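Local coordinates for protein DNA alpha-glucosyltransferase (Enterobacteria phage T4, PDB 1XV5) that is a phage glycosyltransferase of the GT-B clan, with two Rossmann-like domains facing a cleft that holds uridine-5'-diphosphate, at residues M197-W202 and S286-G291; S229-G234 and M262-N267; G317-F322 and A369-E374. One frame throughout, in Å; residues are numbered along the deposited sequence.

Contact 1. Residues M197-W202 and S286-G291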
loop_
_atom_site.group_PDB
_atom_site.type_symbol
_atom_site.label_atom_id
_atom_site.label_comp_id
_atom_site.label_asym_id
_atom_site.label_seq_id
_atom_site.Cartn_x
_atom_site.Cartn_y
_atom_site.Cartn_z
ATOM N N MET A 197 -22.003 2.981 -14.296
ATOM C CA MET A 197 -22.509 2.782 -12.943
ATOM C C MET A 197 -22.716 1.328 -12.514
ATOM O O MET A 197 -22.744 1.038 -11.319
ATOM C CB MET A 197 -23.828 3.546 -12.773
ATOM C CG MET A 197 -23.689 5.056 -12.886
ATOM S SD MET A 197 -22.625 5.740 -11.597
ATOM C CE MET A 197 -22.176 7.311 -12.311
ATOM N N ASN A 198 -22.852 0.414 -13.468
ATOM C CA ASN A 198 -23.080 -0.982 -13.107
ATOM C C ASN A 198 -21.817 -1.791 -12.843
ATOM O O ASN A 198 -21.894 -2.962 -12.481
ATOM C CB ASN A 198 -23.920 -1.678 -14.179
ATOM C CG ASN A 198 -25.287 -1.044 -14.342
ATOM O OD1 ASN A 198 -25.858 -0.520 -13.382
ATOM N ND2 ASN A 198 -25.829 -1.100 -15.551
ATOM N N ILE A 199 -20.656 -1.164 -13.009
ATOM C CA ILE A 199 -19.395 -1.855 -12.770
ATOM C C ILE A 199 -18.911 -1.625 -11.343
ATOM O O ILE A 199 -18.799 -0.484 -10.886
ATOM C CB ILE A 199 -18.285 -1.372 -13.734
ATOM C CG1 ILE A 199 -18.751 -1.513 -15.184
ATOM C CG2 ILE A 199 -17.007 -2.161 -13.487
ATOM C CD1 ILE A 199 -19.190 -2.913 -15.574
ATOM N N ASN A 200 -18.633 -2.722 -10.645
ATOM C CA ASN A 200 -18.146 -2.675 -9.276
ATOM C C ASN A 200 -16.769 -3.317 -9.331
ATOM O O ASN A 200 -16.646 -4.515 -9.568
ATOM C CB ASN A 200 -19.097 -3.454 -8.366
ATOM C CG ASN A 200 -20.511 -2.903 -8.412
ATOM O OD1 ASN A 200 -21.316 -3.275 -9.272
ATOM N ND2 ASN A 200 -20.813 -1.996 -7.499
ATOM N N ARG A 201 -15.738 -2.507 -9.112
ATOM C CA ARG A 201 -14.364 -2.979 -9.219
ATOM C C ARG A 201 -13.582 -2.970 -7.911
ATOM O O ARG A 201 -13.369 -1.924 -7.297
ATOM C CB ARG A 201 -13.648 -2.133 -10.281
ATOM C CG ARG A 201 -12.284 -2.643 -10.756
ATOM C CD ARG A 201 -11.710 -1.696 -11.817
ATOM N NE ARG A 201 -12.618 -1.524 -12.955
ATOM C CZ ARG A 201 -12.676 -2.331 -14.013
ATOM N NH1 ARG A 201 -11.867 -3.380 -14.107
ATOM N NH2 ARG A 201 -13.569 -2.108 -14.969
ATOM N N TRP A 202 -13.159 -4.160 -7.499
ATOM C CA TRP A 202 -12.377 -4.364 -6.284
ATOM C C TRP A 202 -10.913 -4.470 -6.715
ATOM O O TRP A 202 -10.620 -5.070 -7.749
ATOM C CB TRP A 202 -12.810 -5.681 -5.633
ATOM C CG TRP A 202 -12.098 -6.053 -4.362
ATOM C CD1 TRP A 202 -12.534 -5.835 -3.082
ATOM C CD2 TRP A 202 -10.846 -6.747 -4.247
ATOM N NE1 TRP A 202 -11.633 -6.355 -2.178
ATOM C CE2 TRP A 202 -10.589 -6.921 -2.868
ATOM C CE3 TRP A 202 -9.917 -7.242 -5.177
ATOM C CZ2 TRP A 202 -9.441 -7.568 -2.394
ATOM C CZ3 TRP A 202 -8.774 -7.887 -4.704
ATOM C CH2 TRP A 202 -8.547 -8.043 -3.326
ATOM N N SER A 286 -11.418 4.626 -13.165
ATOM C CA SER A 286 -11.981 5.959 -13.357
ATOM C C SER A 286 -13.289 5.910 -14.139
ATOM O O SER A 286 -14.065 6.871 -14.127
ATOM C CB SER A 286 -10.983 6.863 -14.092
ATOM O OG SER A 286 -10.846 6.462 -15.448
ATOM N N LYS A 287 -13.525 4.797 -14.826
ATOM C CA LYS A 287 -14.741 4.629 -15.613
ATOM C C LYS A 287 -15.688 3.617 -14.981
ATOM O O LYS A 287 -16.663 3.199 -15.604
ATOM C CB LYS A 287 -14.386 4.200 -17.046
ATOM C CG LYS A 287 -13.661 5.291 -17.840
ATOM C CD LYS A 287 -13.265 4.837 -19.246
ATOM C CE LYS A 287 -12.175 3.778 -19.212
ATOM N NZ LYS A 287 -11.636 3.478 -20.572
ATOM N N SER A 288 -15.394 3.233 -13.740
ATOM C CA SER A 288 -16.214 2.272 -13.003
ATOM C C SER A 288 -17.061 3.004 -11.968
ATOM O O SER A 288 -16.581 3.900 -11.276
ATOM C CB SER A 288 -15.327 1.244 -12.303
ATOM O OG SER A 288 -14.534 0.537 -13.239
ATOM N N GLY A 289 -18.325 2.614 -11.861
ATOM C CA GLY A 289 -19.210 3.272 -10.919
ATOM C C GLY A 289 -18.747 3.235 -9.476
ATOM O O GLY A 289 -18.729 4.262 -8.789
ATOM N N PHE A 290 -18.360 2.053 -9.010
ATOM C CA PHE A 290 -17.934 1.908 -7.630
ATOM C C PHE A 290 -16.673 1.081 -7.471
ATOM O O PHE A 290 -16.528 0.022 -8.083
ATOM C CB PHE A 290 -19.081 1.306 -6.810
ATOM C CG PHE A 290 -20.352 2.089 -6.918
ATOM C CD1 PHE A 290 -21.216 1.896 -7.994
ATOM C CD2 PHE A 290 -20.632 3.102 -6.008
ATOM C CE1 PHE A 290 -22.337 2.714 -8.165
ATOM C CE2 PHE A 290 -21.748 3.921 -6.171
ATOM C CZ PHE A 290 -22.599 3.727 -7.252
ATOM N N GLY A 291 -15.758 1.602 -6.658
ATOM C CA GLY A 291 -14.501 0.929 -6.386
ATOM C C GLY A 291 -14.546 0.381 -4.974
ATOM O O GLY A 291 -15.058 1.035 -4.062
#

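Contact 2. Residues S229-G234 and M262-N267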
loop_
_atom_site.group_PDB
_atom_site.type_symbol
_atom_site.label_atom_id
_atom_site.label_comp_id
_atom_site.label_asym_id
_atom_site.label_seq_id
_atom_site.Cartn_x
_atom_site.Cartn_y
_atom_site.Cartn_z
ATOM N N SER A 229 -22.348 -5.792 -12.330
ATOM C CA SER A 229 -21.162 -6.574 -12.653
ATOM C C SER A 229 -20.045 -6.337 -11.651
ATOM O O SER A 229 -19.888 -5.233 -11.129
ATOM C CB SER A 229 -20.652 -6.214 -14.051
ATOM O OG SER A 229 -21.661 -6.403 -15.023
ATOM N N THR A 230 -19.269 -7.380 -11.392
ATOM C CA THR A 230 -18.156 -7.278 -10.465
ATOM C C THR A 230 -16.856 -7.742 -11.094
ATOM O O THR A 230 -16.796 -8.790 -11.739
ATOM C CB THR A 230 -18.403 -8.108 -9.189
ATOM O OG1 THR A 230 -19.470 -7.516 -8.441
ATOM C CG2 THR A 230 -17.147 -8.155 -8.324
ATOM N N VAL A 231 -15.823 -6.929 -10.906
ATOM C CA VAL A 231 -14.489 -7.213 -11.402
ATOM C C VAL A 231 -13.571 -7.087 -10.197
ATOM O O VAL A 231 -13.747 -6.197 -9.360
ATOM C CB VAL A 231 -14.040 -6.194 -12.474
ATOM C CG1 VAL A 231 -12.585 -6.452 -12.860
ATOM C CG2 VAL A 231 -14.941 -6.290 -13.697
ATOM N N MET A 232 -12.604 -7.990 -10.098
ATOM C CA MET A 232 -11.655 -7.971 -9.000
ATOM C C MET A 232 -10.271 -8.077 -9.618
ATOM O O MET A 232 -9.935 -9.073 -10.260
ATOM C CB MET A 232 -11.946 -9.135 -8.047
ATOM C CG MET A 232 -13.363 -9.072 -7.474
ATOM S SD MET A 232 -13.839 -10.491 -6.467
ATOM C CE MET A 232 -12.793 -10.252 -5.101
ATOM N N GLU A 233 -9.471 -7.033 -9.431
ATOM C CA GLU A 233 -8.138 -6.983 -10.012
ATOM C C GLU A 233 -7.001 -7.187 -9.026
ATOM O O GLU A 233 -7.033 -6.662 -7.915
ATOM C CB GLU A 233 -7.922 -5.638 -10.719
ATOM C CG GLU A 233 -8.855 -5.353 -11.890
ATOM C CD GLU A 233 -8.444 -4.110 -12.671
ATOM O OE1 GLU A 233 -7.232 -3.840 -12.750
ATOM O OE2 GLU A 233 -9.325 -3.414 -13.218
ATOM N N GLY A 234 -5.994 -7.947 -9.447
ATOM C CA GLY A 234 -4.828 -8.168 -8.611
ATOM C C GLY A 234 -4.718 -9.482 -7.857
ATOM O O GLY A 234 -3.730 -9.704 -7.160
ATOM N N MET A 262 -13.092 -10.622 -20.763
ATOM C CA MET A 262 -13.919 -10.450 -19.577
ATOM C C MET A 262 -15.363 -10.194 -19.964
ATOM O O MET A 262 -15.648 -9.413 -20.870
ATOM C CB MET A 262 -13.416 -9.286 -18.730
ATOM C CG MET A 262 -12.597 -9.718 -17.546
ATOM S SD MET A 262 -12.250 -8.350 -16.439
ATOM C CE MET A 262 -10.462 -8.313 -16.549
ATOM N N ASN A 263 -16.273 -10.865 -19.273
ATOM C CA ASN A 263 -17.690 -10.701 -19.534
ATOM C C ASN A 263 -18.211 -9.698 -18.509
ATOM O O ASN A 263 -18.441 -10.050 -17.352
ATOM C CB ASN A 263 -18.402 -12.047 -19.386
ATOM C CG ASN A 263 -19.801 -12.027 -19.955
ATOM O OD1 ASN A 263 -20.455 -13.066 -20.062
ATOM N ND2 ASN A 263 -20.275 -10.842 -20.324
ATOM N N LEU A 264 -18.387 -8.450 -18.935
ATOM C CA LEU A 264 -18.853 -7.397 -18.036
ATOM C C LEU A 264 -20.362 -7.203 -18.067
ATOM O O LEU A 264 -20.882 -6.194 -17.588
ATOM C CB LEU A 264 -18.158 -6.080 -18.379
ATOM C CG LEU A 264 -16.626 -6.145 -18.365
ATOM C CD1 LEU A 264 -16.049 -4.762 -18.616
ATOM C CD2 LEU A 264 -16.151 -6.685 -17.026
ATOM N N ALA A 265 -21.061 -8.184 -18.620
ATOM C CA ALA A 265 -22.508 -8.129 -18.724
ATOM C C ALA A 265 -23.175 -8.646 -17.450
ATOM O O ALA A 265 -22.524 -9.230 -16.586
ATOM C CB ALA A 265 -22.961 -8.948 -19.924
ATOM N N PRO A 266 -24.493 -8.425 -17.314
ATOM C CA PRO A 266 -25.236 -8.879 -16.137
ATOM C C PRO A 266 -25.251 -10.400 -16.003
ATOM O O PRO A 266 -24.982 -11.122 -16.963
ATOM C CB PRO A 266 -26.638 -8.321 -16.379
ATOM C CG PRO A 266 -26.374 -7.078 -17.165
ATOM C CD PRO A 266 -25.324 -7.536 -18.145
ATOM N N ASN A 267 -25.561 -10.869 -14.799
ATOM C CA ASN A 267 -25.654 -12.295 -14.497
ATOM C C ASN A 267 -24.403 -13.119 -14.749
ATOM O O ASN A 267 -24.480 -14.256 -15.207
ATOM C CB ASN A 267 -26.830 -12.905 -15.260
ATOM C CG ASN A 267 -28.147 -12.283 -14.869
ATOM O OD1 ASN A 267 -28.490 -12.228 -13.686
ATOM N ND2 ASN A 267 -28.896 -11.806 -15.855
#

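Contact 3. Residues G317-F322 and A369-E374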
loop_
_atom_site.group_PDB
_atom_site.type_symbol
_atom_site.label_atom_id
_atom_site.label_comp_id
_atom_site.label_asym_id
_atom_site.label_seq_id
_atom_site.Cartn_x
_atom_site.Cartn_y
_atom_site.Cartn_z
ATOM N N GLY A 317 -11.522 9.228 -9.183
ATOM C CA GLY A 317 -12.893 9.623 -9.451
ATOM C C GLY A 317 -14.021 8.616 -9.400
ATOM O O GLY A 317 -15.083 8.868 -9.970
ATOM N N THR A 318 -13.815 7.473 -8.762
ATOM C CA THR A 318 -14.913 6.520 -8.634
ATOM C C THR A 318 -15.431 6.747 -7.216
ATOM O O THR A 318 -14.853 7.534 -6.471
ATOM C CB THR A 318 -14.445 5.046 -8.773
ATOM O OG1 THR A 318 -15.589 4.180 -8.736
ATOM C CG2 THR A 318 -13.502 4.665 -7.640
ATOM N N ILE A 319 -16.532 6.099 -6.849
ATOM C CA ILE A 319 -17.046 6.236 -5.492
ATOM C C ILE A 319 -16.356 5.169 -4.651
ATOM O O ILE A 319 -16.463 3.980 -4.945
ATOM C CB ILE A 319 -18.566 6.006 -5.428
ATOM C CG1 ILE A 319 -19.298 7.198 -6.044
ATOM C CG2 ILE A 319 -18.999 5.792 -3.975
ATOM C CD1 ILE A 319 -19.095 8.505 -5.291
ATOM N N PRO A 320 -15.627 5.581 -3.603
ATOM C CA PRO A 320 -14.937 4.601 -2.760
ATOM C C PRO A 320 -15.859 3.849 -1.815
ATOM O O PRO A 320 -16.681 4.449 -1.121
ATOM C CB PRO A 320 -13.927 5.446 -1.979
ATOM C CG PRO A 320 -13.761 6.685 -2.804
ATOM C CD PRO A 320 -15.162 6.945 -3.300
ATOM N N VAL A 321 -15.718 2.531 -1.793
ATOM C CA VAL A 321 -16.494 1.704 -0.886
ATOM C C VAL A 321 -15.428 1.031 -0.022
ATOM O O VAL A 321 -14.692 0.170 -0.503
ATOM C CB VAL A 321 -17.325 0.651 -1.645
ATOM C CG1 VAL A 321 -18.086 -0.224 -0.652
ATOM C CG2 VAL A 321 -18.305 1.350 -2.599
ATOM N N PHE A 322 -15.336 1.456 1.240
ATOM C CA PHE A 322 -14.343 0.931 2.184
ATOM C C PHE A 322 -14.978 0.108 3.306
ATOM O O PHE A 322 -16.165 0.243 3.595
ATOM C CB PHE A 322 -13.564 2.070 2.862
ATOM C CG PHE A 322 -12.732 2.925 1.932
ATOM C CD1 PHE A 322 -12.444 2.528 0.631
ATOM C CD2 PHE A 322 -12.191 4.125 2.401
ATOM C CE1 PHE A 322 -11.627 3.313 -0.194
ATOM C CE2 PHE A 322 -11.376 4.916 1.590
ATOM C CZ PHE A 322 -11.092 4.510 0.288
ATOM N N ALA A 369 -25.813 13.828 -10.467
ATOM C CA ALA A 369 -25.432 15.028 -9.724
ATOM C C ALA A 369 -24.981 14.668 -8.313
ATOM O O ALA A 369 -23.979 15.190 -7.820
ATOM C CB ALA A 369 -26.596 16.014 -9.670
ATOM N N LEU A 370 -25.731 13.781 -7.665
ATOM C CA LEU A 370 -25.406 13.327 -6.321
ATOM C C LEU A 370 -24.072 12.587 -6.382
ATOM O O LEU A 370 -23.178 12.813 -5.561
ATOM C CB LEU A 370 -26.499 12.384 -5.807
ATOM C CG LEU A 370 -26.277 11.695 -4.457
ATOM C CD1 LEU A 370 -26.084 12.736 -3.363
ATOM C CD2 LEU A 370 -27.470 10.796 -4.146
ATOM N N TYR A 371 -23.953 11.701 -7.367
ATOM C CA TYR A 371 -22.739 10.915 -7.568
ATOM C C TYR A 371 -21.537 11.853 -7.602
ATOM O O TYR A 371 -20.540 11.638 -6.905
ATOM C CB TYR A 371 -22.825 10.153 -8.897
ATOM C CG TYR A 371 -21.654 9.226 -9.168
ATOM C CD1 TYR A 371 -21.721 7.870 -8.846
ATOM C CD2 TYR A 371 -20.471 9.711 -9.723
ATOM C CE1 TYR A 371 -20.632 7.016 -9.065
ATOM C CE2 TYR A 371 -19.379 8.872 -9.946
ATOM C CZ TYR A 371 -19.465 7.527 -9.616
ATOM O OH TYR A 371 -18.387 6.698 -9.836
ATOM N N ASP A 372 -21.642 12.900 -8.418
ATOM C CA ASP A 372 -20.562 13.872 -8.559
ATOM C C ASP A 372 -20.243 14.568 -7.242
ATOM O O ASP A 372 -19.075 14.707 -6.873
ATOM C CB ASP A 372 -20.923 14.906 -9.630
ATOM C CG ASP A 372 -19.970 14.879 -10.812
ATOM O OD1 ASP A 372 -20.319 15.446 -11.867
ATOM O OD2 ASP A 372 -18.866 14.302 -10.687
ATOM N N ARG A 373 -21.275 15.010 -6.529
ATOM C CA ARG A 373 -21.049 15.678 -5.254
ATOM C C ARG A 373 -20.332 14.747 -4.288
ATOM O O ARG A 373 -19.390 15.148 -3.611
ATOM C CB ARG A 373 -22.369 16.132 -4.616
ATOM C CG ARG A 373 -23.054 17.282 -5.338
ATOM C CD ARG A 373 -24.112 17.935 -4.450
ATOM N NE ARG A 373 -25.237 17.044 -4.162
ATOM C CZ ARG A 373 -26.228 16.790 -5.012
ATOM N NH1 ARG A 373 -26.244 17.359 -6.210
ATOM N NH2 ARG A 373 -27.209 15.967 -4.662
ATOM N N GLU A 374 -20.776 13.495 -4.234
ATOM C CA GLU A 374 -20.176 12.536 -3.318
ATOM C C GLU A 374 -18.711 12.240 -3.608
ATOM O O GLU A 374 -17.897 12.204 -2.685
ATOM C CB GLU A 374 -20.987 11.240 -3.300
ATOM C CG GLU A 374 -22.389 11.427 -2.727
ATOM C CD GLU A 374 -22.374 12.013 -1.322
ATOM O OE1 GLU A 374 -21.798 11.377 -0.412
ATOM O OE2 GLU A 374 -22.939 13.111 -1.125
#

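Contact 1. Residues M197-W202 and S286-G291
F290 lies alongside the side chain of N200, both pointing the same way from adjoining strands, with amide and ring planes only 15° apart. The backbone O of M197 meets the ring in plane at its edge, 3.6 Å from F290 CE1, where aromatic C–H groups carry a slight positive charge. M197 also sends SD to 5.5 Å from the F290 ring centroid, an oblique Met-aromatic contact. On the opposite face of the sheet the pairing is polar. A bend at chi3 (-57°) sets NE of R201 2.8 Å from S288 OG, with the hydroxyl in the guanidinium plane and a nearly straight bond of 167°. NH2 of R201 adds a weak bond to the same oxygen. Serine suits this place because its hydroxyl can accept from R201 and also hydrogen-bond to R284 O, while NH1 of R201 is held in a salt bridge with E233. The backbones are joined by F290 N to I199 O at 3.2 Å and by R201 N to F290 O at 2.8 Å. At the corner G289 CA packs 3.9 Å from M197 CA; a CB on G289 would collide with M197 O, which suits glycine to the place. Bridges N200–F290 and R201–G291 make this a parallel pair of neighbouring strands, the kind that forms the centre of a Rossmann-like sheet in GT-B glycosyltransferases.

Contact 2. Residues S229-G234 and M262-N267
S229 and V231 project from one face of strand 229-233 onto M262 and L264, which belong to the loop leading into strand 270-273 of the same Rossmann-like parallel sheet. The polar part of the contact is a single hydrogen bond: S229 OG donates to L264 O over 2.7 Å. The donor stands above the carbonyl plane, 64° out of it, and A265 O is also near, 3.3 Å from S229 OG. A serine fits here because its short side chain brings a donor straight from the strand to L264 O. Two residues further along, V231 supplies the apolar part by dividing its two methyls. Its CG1, anti to the backbone N (chi1 174°), lies 4.1 Å from M262 SD, where the two side chains meet at about a right angle. CG2 of V231 touches CD2 of L264 at 3.6 Å. The branched valine thus meets two loop residues at once, while L264, though largely exposed, turns the end of its side chain inward to the strand.

Beyond this shell the alternation of the strand takes over. T230 and M232 face the other way and pack on helix 212-223, while T230 also shares a backbone hydrogen bond with Q271 of strand 270-273. The loop also packs on that strand, where the side chains of M262 and N263 touch Q271. At its far end the strand runs out into the UDP pocket at G234, which touches the ligand. Here glycine tolerates a positive phi of 101°, a conformation in which a CB would press against the preceding carbonyl O, and its own O accepts a hydrogen bond from NH1 of R47.

Contact 3. Residues G317-F322 and A369-E374
Leaving a helix through the Schellman motif at G317, the chain enters strand 319-323 beside helix 368-386, whose E374 CA comes within 7.4 Å of I319 CA. The main side-chain contact is I319 on Y371, which slide past each other in opposite directions. CG1 of I319, set anti to the carbonyl carbon (chi1 -73°), lies over one face of the tyrosine ring, 3.8 Å from its centroid and 30° off the normal. This is a CH-pi contact, and it is close: I319 CG1 and Y371 CE1 are 3.3 Å apart. The outer methyl, CD1 of I319, reaches on to E374 CB at 3.9 Å. Isoleucine suits the place because one apolar branch can serve both the ring and the aliphatic base of E374, whose carboxylate leads away from the strand to a salt bridge with K377.

The hydroxyl end of Y371 passes T318, with Y371 OH 3.7 Å from T318 CA. No hydrogen bond joins the two segments; instead, Y371 OH bonds to G289 O and T318 OG1 to S288 O, so both hydroxyls reach the adjoining strand 288-293. Tyrosine therefore combines an apolar face for I319 with a polar tip for a buried carbonyl. L364 of helix 354-365 adds to the packing by touching both I319 and E374. What results is a layer of helix against the strands of a parallel alpha/beta sheet, with the helix belonging to the C-terminal helical region that, as in other GT-B enzymes, crosses back toward the first domain.

All three contacts reach one parallel sheet, in which strands 229-233, 199-203, 288-293 and 319-323 follow one another. Contacts 1 and 2, with centres 10 Å apart, are joined by the salt bridge from R201 NH1 to E233 OE2 at 2.7 Å. Contact 3 meets contact 1 from its other flank, where Y371 OH is 2.7 Å from G289 O. Contacts 2 and 3 do not touch; their nearest atoms are about 11 Å apart, with contact 1 bridging them. Contact 2 comes to UDP itself through G234, whereas the side chains of R201 and T318 stay about 10 Å and 12 Å from the ligand.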